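Local coordinates for protein histidinol dehydrogenase (Elizabethkingia anophelis NUHP1, PDB 6AN0) that probably catalyses the last step of histidine biosynthesis, the zinc-dependent oxidation of L-histidinol by NAD, through L-histidinaldehyde, to L-histidine, at residues A78-V82 against P173-Y177; A93-E98 against L145-I149; A257-L261 against Q288-L293. One frame throughout, in Å; residues are numbered along the deposited sequence.

Interaction 1 of 3, residues A78-V82 against P173-Y177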
loop_
_atom_site.group_PDB
_atom_site.type_symbol
_atom_site.label_atom_id
_atom_site.label_comp_id
_atom_site.label_asym_id
_atom_site.label_seq_id
_atom_site.Cartn_x
_atom_site.Cartn_y
_atom_site.Cartn_z
ATOM N N ALA A 78 -0.425 -24.405 26.520
ATOM C CA ALA A 78 -1.324 -24.331 25.377
ATOM C C ALA A 78 -1.082 -25.479 24.395
ATOM O O ALA A 78 -2.036 -26.073 23.882
ATOM C CB ALA A 78 -1.167 -22.973 24.690
ATOM N N ILE A 79 0.186 -25.804 24.117
ATOM C CA ILE A 79 0.488 -26.874 23.164
ATOM C C ILE A 79 -0.173 -28.180 23.593
ATOM O O ILE A 79 -0.721 -28.920 22.766
ATOM C CB ILE A 79 2.014 -27.039 23.005
ATOM C CG1 ILE A 79 2.625 -25.822 22.296
ATOM C CG2 ILE A 79 2.341 -28.320 22.249
ATOM C CD1 ILE A 79 4.144 -25.841 22.265
ATOM N N ALA A 80 -0.144 -28.481 24.893
ATOM C CA ALA A 80 -0.710 -29.729 25.393
ATOM C C ALA A 80 -2.235 -29.745 25.365
ATOM O O ALA A 80 -2.828 -30.808 25.570
ATOM C CB ALA A 80 -0.217 -29.990 26.815
ATOM N N LEU A 81 -2.881 -28.605 25.128
ATOM C CA LEU A 81 -4.333 -28.530 25.059
ATOM C C LEU A 81 -4.863 -28.569 23.631
ATOM O O LEU A 81 -6.068 -28.397 23.424
ATOM C CB LEU A 81 -4.831 -27.259 25.750
ATOM C CG LEU A 81 -4.548 -27.090 27.241
ATOM C CD1 LEU A 81 -4.792 -25.641 27.649
ATOM C CD2 LEU A 81 -5.402 -28.036 28.063
ATOM N N VAL A 82 -3.999 -28.768 22.642
ATOM C CA VAL A 82 -4.416 -28.842 21.247
ATOM C C VAL A 82 -4.366 -30.298 20.808
ATOM O O VAL A 82 -3.334 -30.963 20.959
ATOM C CB VAL A 82 -3.531 -27.966 20.350
ATOM C CG1 VAL A 82 -4.049 -28.014 18.919
ATOM C CG2 VAL A 82 -3.500 -26.534 20.877
ATOM N N PRO A 173 -5.781 -21.574 23.598
ATOM C CA PRO A 173 -4.590 -22.391 23.292
ATOM C C PRO A 173 -4.284 -22.519 21.814
ATOM O O PRO A 173 -3.105 -22.640 21.454
ATOM C CB PRO A 173 -4.930 -23.761 23.907
ATOM C CG PRO A 173 -6.399 -23.712 24.227
ATOM C CD PRO A 173 -6.704 -22.269 24.509
ATOM N N ALA A 174 -5.300 -22.522 20.945
ATOM C CA ALA A 174 -5.030 -22.629 19.507
ATOM C C ALA A 174 -4.288 -21.415 18.968
ATOM O O ALA A 174 -3.479 -21.543 18.035
ATOM C CB ALA A 174 -6.331 -22.833 18.729
ATOM N N ILE A 175 -4.549 -20.226 19.510
ATOM C CA ILE A 175 -3.796 -19.052 19.080
ATOM C C ILE A 175 -2.326 -19.201 19.447
ATOM O O ILE A 175 -1.435 -18.956 18.622
ATOM C CB ILE A 175 -4.389 -17.768 19.691
ATOM C CG1 ILE A 175 -5.760 -17.470 19.093
ATOM C CG2 ILE A 175 -3.425 -16.577 19.495
ATOM C CD1 ILE A 175 -6.448 -16.259 19.740
ATOM N N LEU A 176 -2.052 -19.568 20.705
ATOM C CA LEU A 176 -0.666 -19.662 21.159
ATOM C C LEU A 176 0.066 -20.786 20.439
ATOM O O LEU A 176 1.220 -20.617 20.023
ATOM C CB LEU A 176 -0.617 -19.870 22.679
ATOM C CG LEU A 176 -1.227 -18.740 23.519
ATOM C CD1 LEU A 176 -1.158 -19.080 25.000
ATOM C CD2 LEU A 176 -0.518 -17.420 23.233
ATOM N N TYR A 177 -0.588 -21.945 20.297
ATOM C CA TYR A 177 0.012 -23.048 19.554
ATOM C C TYR A 177 0.397 -22.610 18.145
ATOM O O TYR A 177 1.527 -22.841 17.693
ATOM C CB TYR A 177 -0.941 -24.250 19.489
ATOM C CG TYR A 177 -0.444 -25.267 18.482
ATOM C CD1 TYR A 177 -0.914 -25.282 17.162
ATOM C CD2 TYR A 177 0.564 -26.155 18.824
ATOM C CE1 TYR A 177 -0.408 -26.192 16.225
ATOM C CE2 TYR A 177 1.071 -27.058 17.900
ATOM C CZ TYR A 177 0.587 -27.072 16.611
ATOM O OH TYR A 177 1.105 -27.980 15.722
#
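Ala78 CB presses against the first turn of the helix that starts at Pro173. It lies 3.7 Å from Leu176 CB and 3.9 Å from Pro173 CB, so the methyl meets two side chains one turn apart. The CA atoms of Ala78 and Pro173 are only 4.3 Å apart, which a small residue permits. The second tight point is Val82. Its CG1 stands anti to the backbone N (chi1 -177°), and the other branch, CG2, meets Tyr177 CB at 3.7 Å. Between these points the chain reverses. Residues 79-82 form a type I beta turn, closed by a backbone bond from Val82 N to Ile79 O, and this turn carries the chain from helix 72-79 toward helix 84-102. The packing is looser at the margins. Ile79 CG1 reaches the edge of the Tyr177 ring, near its plane, at 4.1 Å from CD2. Exposed Leu81 lays its CB against Pro173 CB at 4.0 Å on the solvent side. Deeper in, the Tyr177 side chain also packs on Ile87, Ile90 and Gln91 of helix 84-102, while Leu176 touches Val70 and Ile171.

Interaction 2 of 3, residues A93-E98 against L145-I149. With EDO (1,2-ethanediol), chain C.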
loop_
_atom_site.group_PDB
_atom_site.type_symbol
_atom_site.label_atom_id
_atom_site.label_comp_id
_atom_site.label_asym_id
_atom_site.label_seq_id
_atom_site.Cartn_x
_atom_site.Cartn_y
_atom_site.Cartn_z
ATOM N N ALA A 93 -2.502 -26.828 6.667
ATOM C CA ALA A 93 -2.787 -25.470 6.210
ATOM C C ALA A 93 -1.509 -24.639 6.107
ATOM O O ALA A 93 -1.289 -23.939 5.113
ATOM C CB ALA A 93 -3.790 -24.807 7.153
ATOM N N ALA A 94 -0.654 -24.699 7.134
ATOM C CA ALA A 94 0.565 -23.891 7.129
ATOM C C ALA A 94 1.453 -24.236 5.937
ATOM O O ALA A 94 2.059 -23.349 5.320
ATOM C CB ALA A 94 1.335 -24.092 8.436
ATOM N N SER A 95 1.544 -25.521 5.603
ATOM C CA SER A 95 2.379 -25.920 4.477
ATOM C C SER A 95 1.869 -25.323 3.171
ATOM O O SER A 95 2.663 -24.837 2.354
ATOM C CB SER A 95 2.448 -27.444 4.392
ATOM O OG SER A 95 3.336 -27.961 5.368
ATOM N N ASN A 96 0.551 -25.336 2.960
ATOM C CA ASN A 96 -0.014 -24.805 1.724
ATOM C C ASN A 96 0.132 -23.296 1.646
ATOM O O ASN A 96 0.466 -22.754 0.586
ATOM C CB ASN A 96 -1.485 -25.197 1.611
ATOM C CG ASN A 96 -1.666 -26.661 1.308
ATOM O OD1 ASN A 96 -0.746 -27.307 0.828
ATOM N ND2 ASN A 96 -2.852 -27.196 1.592
ATOM N N ILE A 97 -0.144 -22.602 2.755
ATOM C CA ILE A 97 0.054 -21.158 2.811
ATOM C C ILE A 97 1.520 -20.807 2.561
ATOM O O ILE A 97 1.836 -19.875 1.803
ATOM C CB ILE A 97 -0.441 -20.618 4.171
ATOM C CG1 ILE A 97 -1.965 -20.768 4.276
ATOM C CG2 ILE A 97 -0.011 -19.156 4.367
ATOM C CD1 ILE A 97 -2.507 -20.716 5.719
ATOM N N GLU A 98 2.438 -21.545 3.188
ATOM C CA GLU A 98 3.857 -21.252 2.993
ATOM C C GLU A 98 4.257 -21.466 1.541
ATOM O O GLU A 98 4.980 -20.650 0.958
ATOM C CB GLU A 98 4.717 -22.129 3.913
ATOM C CG GLU A 98 6.201 -21.751 3.870
ATOM C CD GLU A 98 7.052 -22.554 4.847
ATOM O OE1 GLU A 98 6.555 -23.567 5.382
ATOM O OE2 GLU A 98 8.217 -22.168 5.081
ATOM N N LEU A 145 -1.804 -17.836 10.931
ATOM C CA LEU A 145 -1.075 -18.399 9.790
ATOM C C LEU A 145 -1.005 -17.416 8.628
ATOM O O LEU A 145 0.048 -17.266 7.992
ATOM C CB LEU A 145 -1.734 -19.699 9.313
ATOM C CG LEU A 145 -1.742 -20.880 10.277
ATOM C CD1 LEU A 145 -2.491 -22.057 9.654
ATOM C CD2 LEU A 145 -0.313 -21.264 10.658
ATOM N N MET A 146 -2.124 -16.749 8.328
ATOM C CA MET A 146 -2.215 -15.899 7.140
ATOM C C MET A 146 -1.280 -14.695 7.213
ATOM O O MET A 146 -0.839 -14.185 6.174
ATOM C CB MET A 146 -3.654 -15.401 6.960
ATOM C CG MET A 146 -4.682 -16.491 6.678
ATOM S SD MET A 146 -4.374 -17.305 5.092
ATOM C CE MET A 146 -5.467 -18.733 5.193
ATOM N N LEU A 147 -1.026 -14.180 8.411
ATOM C CA LEU A 147 -0.189 -12.998 8.572
ATOM C C LEU A 147 1.216 -13.345 9.029
ATOM O O LEU A 147 2.179 -12.715 8.580
ATOM C CB LEU A 147 -0.824 -12.028 9.574
ATOM C CG LEU A 147 -2.238 -11.595 9.189
ATOM C CD1 LEU A 147 -2.825 -10.693 10.271
ATOM C CD2 LEU A 147 -2.274 -10.881 7.831
ATOM N N GLY A 148 1.348 -14.375 9.868
ATOM C CA GLY A 148 2.662 -14.745 10.376
ATOM C C GLY A 148 3.546 -15.410 9.332
ATOM O O GLY A 148 4.762 -15.203 9.318
ATOM N N ILE A 149 2.962 -16.223 8.457
ATOM C CA ILE A 149 3.787 -17.002 7.529
ATOM C C ILE A 149 4.445 -16.080 6.499
ATOM O O ILE A 149 5.665 -16.190 6.279
ATOM C CB ILE A 149 2.977 -18.139 6.867
ATOM C CG1 ILE A 149 2.748 -19.269 7.881
ATOM C CG2 ILE A 149 3.719 -18.698 5.632
ATOM C CD1 ILE A 149 1.905 -20.442 7.361
HETATM C C1 EDO C . 7.025 -20.424 8.171
HETATM O O1 EDO C . 8.016 -19.731 7.401
HETATM C C2 EDO C . 7.056 -19.957 9.620
HETATM O O2 EDO C . 8.206 -20.475 10.303
#
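Ile97 is the main bump on 93-98, and it fits between Leu145, Met146 and Ile149 of the other helix. Its two branches part company. CG1 lies beside the backbone N (chi1 -67°) and carries CD1 toward Leu145 and Met146. CD1 is 3.8 Å from Leu145 CB and 3.6 Å from Met146 CE. The other branch, CG2, meets Ile149 CD1 at 3.8 Å. The Ile97 side chain crosses all three partners at about a right angle.

Met146 closes one flank of this hollow by a detour. Its CB starts away from 93-98, but the chain bends at chi2 (-65°) and brings the sulfur and CE back alongside Ile97 CD1.

Ile149 is the bump from the opposite helix. Its CD1 enters the hollow between Ala94 and Ile97, 3.6 Å from Ala94 O and 3.8 Å from Ala94 CB. Its CG2 rests against the backbone of Glu98, 3.7 Å from CA. Leu145 fills the next hollow with its forked end: CD1 goes to Ala93 CB and CD2 to Ala94 CB. The two alanines are low enough for these larger side chains to lie over them. At the exposed margin, Glu98 OE2 accepts a weak hydrogen bond from a 1,2-ethanediol, probably from the crystallisation liquor.

The axes of these short segments pass 10.0 Å apart and cross at -52°. The Met146 side chain lies near Asp364, a zinc ligand, but is itself about 10 Å from a bound zinc ion. The contact joins helix 84-102, which follows helix 72-79, to helix 142-154, which in sequence connects strands 117-132 and 158-163 of the mixed sheet. Ile182, just beyond helix 173-181, packs on both Leu145 and Ile149. Ala93, which meets Leu145, also touches Met414 of the second subunit.

Interaction 3 of 3, residues A257-L261 against Q288-L293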
loop_
_atom_site.group_PDB
_atom_site.type_symbol
_atom_site.label_atom_id
_atom_site.label_comp_id
_atom_site.label_asym_id
_atom_site.label_seq_id
_atom_site.Cartn_x
_atom_site.Cartn_y
_atom_site.Cartn_z
ATOM N N ALA A 257 -25.961 -22.661 -1.568
ATOM C CA ALA A 257 -26.570 -22.282 -0.294
ATOM C C ALA A 257 -25.581 -22.409 0.862
ATOM O O ALA A 257 -25.501 -21.522 1.726
ATOM C CB ALA A 257 -27.802 -23.141 -0.033
ATOM N N ALA A 258 -24.817 -23.504 0.894
ATOM C CA ALA A 258 -23.833 -23.689 1.959
ATOM C C ALA A 258 -22.754 -22.611 1.919
ATOM O O ALA A 258 -22.309 -22.129 2.972
ATOM C CB ALA A 258 -23.209 -25.084 1.854
ATOM N N ASP A 259 -22.326 -22.209 0.719
ATOM C CA ASP A 259 -21.330 -21.145 0.598
ATOM C C ASP A 259 -21.869 -19.818 1.127
ATOM O O ASP A 259 -21.189 -19.118 1.891
ATOM C CB ASP A 259 -20.883 -21.009 -0.859
ATOM C CG ASP A 259 -20.113 -22.238 -1.341
ATOM O OD1 ASP A 259 -19.524 -22.931 -0.484
ATOM O OD2 ASP A 259 -20.089 -22.510 -2.563
ATOM N N LEU A 260 -23.090 -19.455 0.724
ATOM C CA LEU A 260 -23.722 -18.247 1.248
ATOM C C LEU A 260 -23.804 -18.288 2.766
ATOM O O LEU A 260 -23.495 -17.300 3.444
ATOM C CB LEU A 260 -25.121 -18.081 0.659
ATOM C CG LEU A 260 -25.232 -17.871 -0.849
ATOM C CD1 LEU A 260 -26.699 -17.850 -1.238
ATOM C CD2 LEU A 260 -24.522 -16.574 -1.252
ATOM N N LEU A 261 -24.248 -19.417 3.319
ATOM C CA LEU A 261 -24.409 -19.486 4.767
ATOM C C LEU A 261 -23.065 -19.482 5.480
ATOM O O LEU A 261 -22.973 -18.999 6.613
ATOM C CB LEU A 261 -25.229 -20.716 5.145
ATOM C CG LEU A 261 -26.712 -20.571 4.780
ATOM C CD1 LEU A 261 -27.452 -21.875 4.945
ATOM C CD2 LEU A 261 -27.358 -19.496 5.645
ATOM N N GLN A 288 -32.694 -24.301 -0.385
ATOM C CA GLN A 288 -31.582 -24.914 0.332
ATOM C C GLN A 288 -31.108 -24.025 1.476
ATOM O O GLN A 288 -30.758 -24.523 2.551
ATOM C CB GLN A 288 -30.431 -25.200 -0.635
ATOM C CG GLN A 288 -30.626 -26.445 -1.500
ATOM C CD GLN A 288 -30.405 -27.741 -0.739
ATOM O OE1 GLN A 288 -29.887 -27.743 0.377
ATOM N NE2 GLN A 288 -30.795 -28.856 -1.348
ATOM N N VAL A 289 -31.082 -22.707 1.260
ATOM C CA VAL A 289 -30.685 -21.787 2.324
ATOM C C VAL A 289 -31.621 -21.927 3.512
ATOM O O VAL A 289 -31.180 -22.030 4.662
ATOM C CB VAL A 289 -30.661 -20.337 1.809
ATOM C CG1 VAL A 289 -30.586 -19.352 2.990
ATOM C CG2 VAL A 289 -29.502 -20.122 0.852
ATOM N N GLU A 290 -32.934 -21.934 3.249
ATOM C CA GLU A 290 -33.899 -22.024 4.338
ATOM C C GLU A 290 -33.727 -23.325 5.111
ATOM O O GLU A 290 -33.727 -23.326 6.349
ATOM C CB GLU A 290 -35.330 -21.912 3.793
ATOM C CG GLU A 290 -35.689 -20.530 3.258
ATOM C CD GLU A 290 -35.302 -19.408 4.213
ATOM O OE1 GLU A 290 -34.506 -18.531 3.814
ATOM O OE2 GLU A 290 -35.786 -19.405 5.366
ATOM N N ASN A 291 -33.585 -24.446 4.394
ATOM C CA ASN A 291 -33.450 -25.741 5.057
ATOM C C ASN A 291 -32.142 -25.840 5.834
ATOM O O ASN A 291 -32.132 -26.301 6.981
ATOM C CB ASN A 291 -33.552 -26.870 4.037
ATOM C CG ASN A 291 -34.962 -27.068 3.537
ATOM O OD1 ASN A 291 -35.918 -26.572 4.136
ATOM N ND2 ASN A 291 -35.104 -27.804 2.440
ATOM N N GLN A 292 -31.032 -25.412 5.230
ATOM C CA GLN A 292 -29.745 -25.491 5.914
ATOM C C GLN A 292 -29.658 -24.523 7.086
ATOM O O GLN A 292 -29.002 -24.828 8.087
ATOM C CB GLN A 292 -28.598 -25.219 4.934
ATOM C CG GLN A 292 -28.420 -26.300 3.889
ATOM C CD GLN A 292 -27.243 -26.022 2.978
ATOM O OE1 GLN A 292 -26.232 -25.477 3.416
ATOM N NE2 GLN A 292 -27.369 -26.388 1.704
ATOM N N LEU A 293 -30.306 -23.359 6.982
ATOM C CA LEU A 293 -30.245 -22.375 8.059
ATOM C C LEU A 293 -30.735 -22.959 9.379
ATOM O O LEU A 293 -30.183 -22.649 10.441
ATOM C CB LEU A 293 -31.067 -21.141 7.682
ATOM C CG LEU A 293 -31.123 -20.005 8.707
ATOM C CD1 LEU A 293 -29.724 -19.500 9.009
ATOM C CD2 LEU A 293 -31.997 -18.881 8.200
#
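Apolar contacts make up most of this interface, and Leu261 and Val289 are central to them. Leu261 has CG beside its backbone N (chi1 -72°), which sends its fork between Val289, Gln292 and Leu293. Its CD1 lies 3.5 Å from Gln292 CB and 3.7 Å from Val289 O. Its CD2 meets Leu293 CD1 at 4.1 Å and sits a similar distance from Val289 CG1. The other methyl of Val289, CG2, packs 3.6 Å from Ala257 CB and more loosely on Leu260 CD1. Ala257 CB also sits against the opposite helix, 3.4 Å from Gln288 CB and 3.6 Å from Val289 N.

The polar part belongs to Gln292. Its chain is extended beyond CG and carries the amide over Ala257 and Ala258. OE1 touches Ala258 CA at 3.3 Å, a van der Waals contact. NE2 donates to Gln288 OE1, one turn back on the same helix, at 3.2 Å. The bond is nearly straight at 170° and lies in the Gln292 amide plane, while the donor is tilted out of the Gln288 carbonyl plane. NE2 also bonds to Glu254 O on the facing helix, so these two acceptors help set the turn of the amide.

The axes of the two short segments cross at -59°. Helix 253-264 is the crossover of a beta-alpha-beta unit between the neighbouring parallel strands 242-247 and 271-276, and helix 279-293 follows the second strand. Helix 299-307 packs on Val289 and Leu293. The second subunit borders the contact: its His425 packs on Gln292, and its Arg430 forms a salt bridge with Asp259.

From the N terminus, the chain first meets interaction 1 at 78-82 and then interaction 2 at 93-98, on successive helices. Residues 145-149 close the inner loop of interaction 2, and 173-177 then close the outer loop of interaction 1, so the second lies wholly within the first. The centres of these two contacts are about 17 Å apart. Together they tie helices 72-79 and 84-102 to helices 142-154 and 173-181, which alternate with strands of the mixed sheet. Interaction 3 comes later, in series, and closes a short loop between two helices of the parallel-sheet region. Interactions 2 and 3 both touch the second subunit.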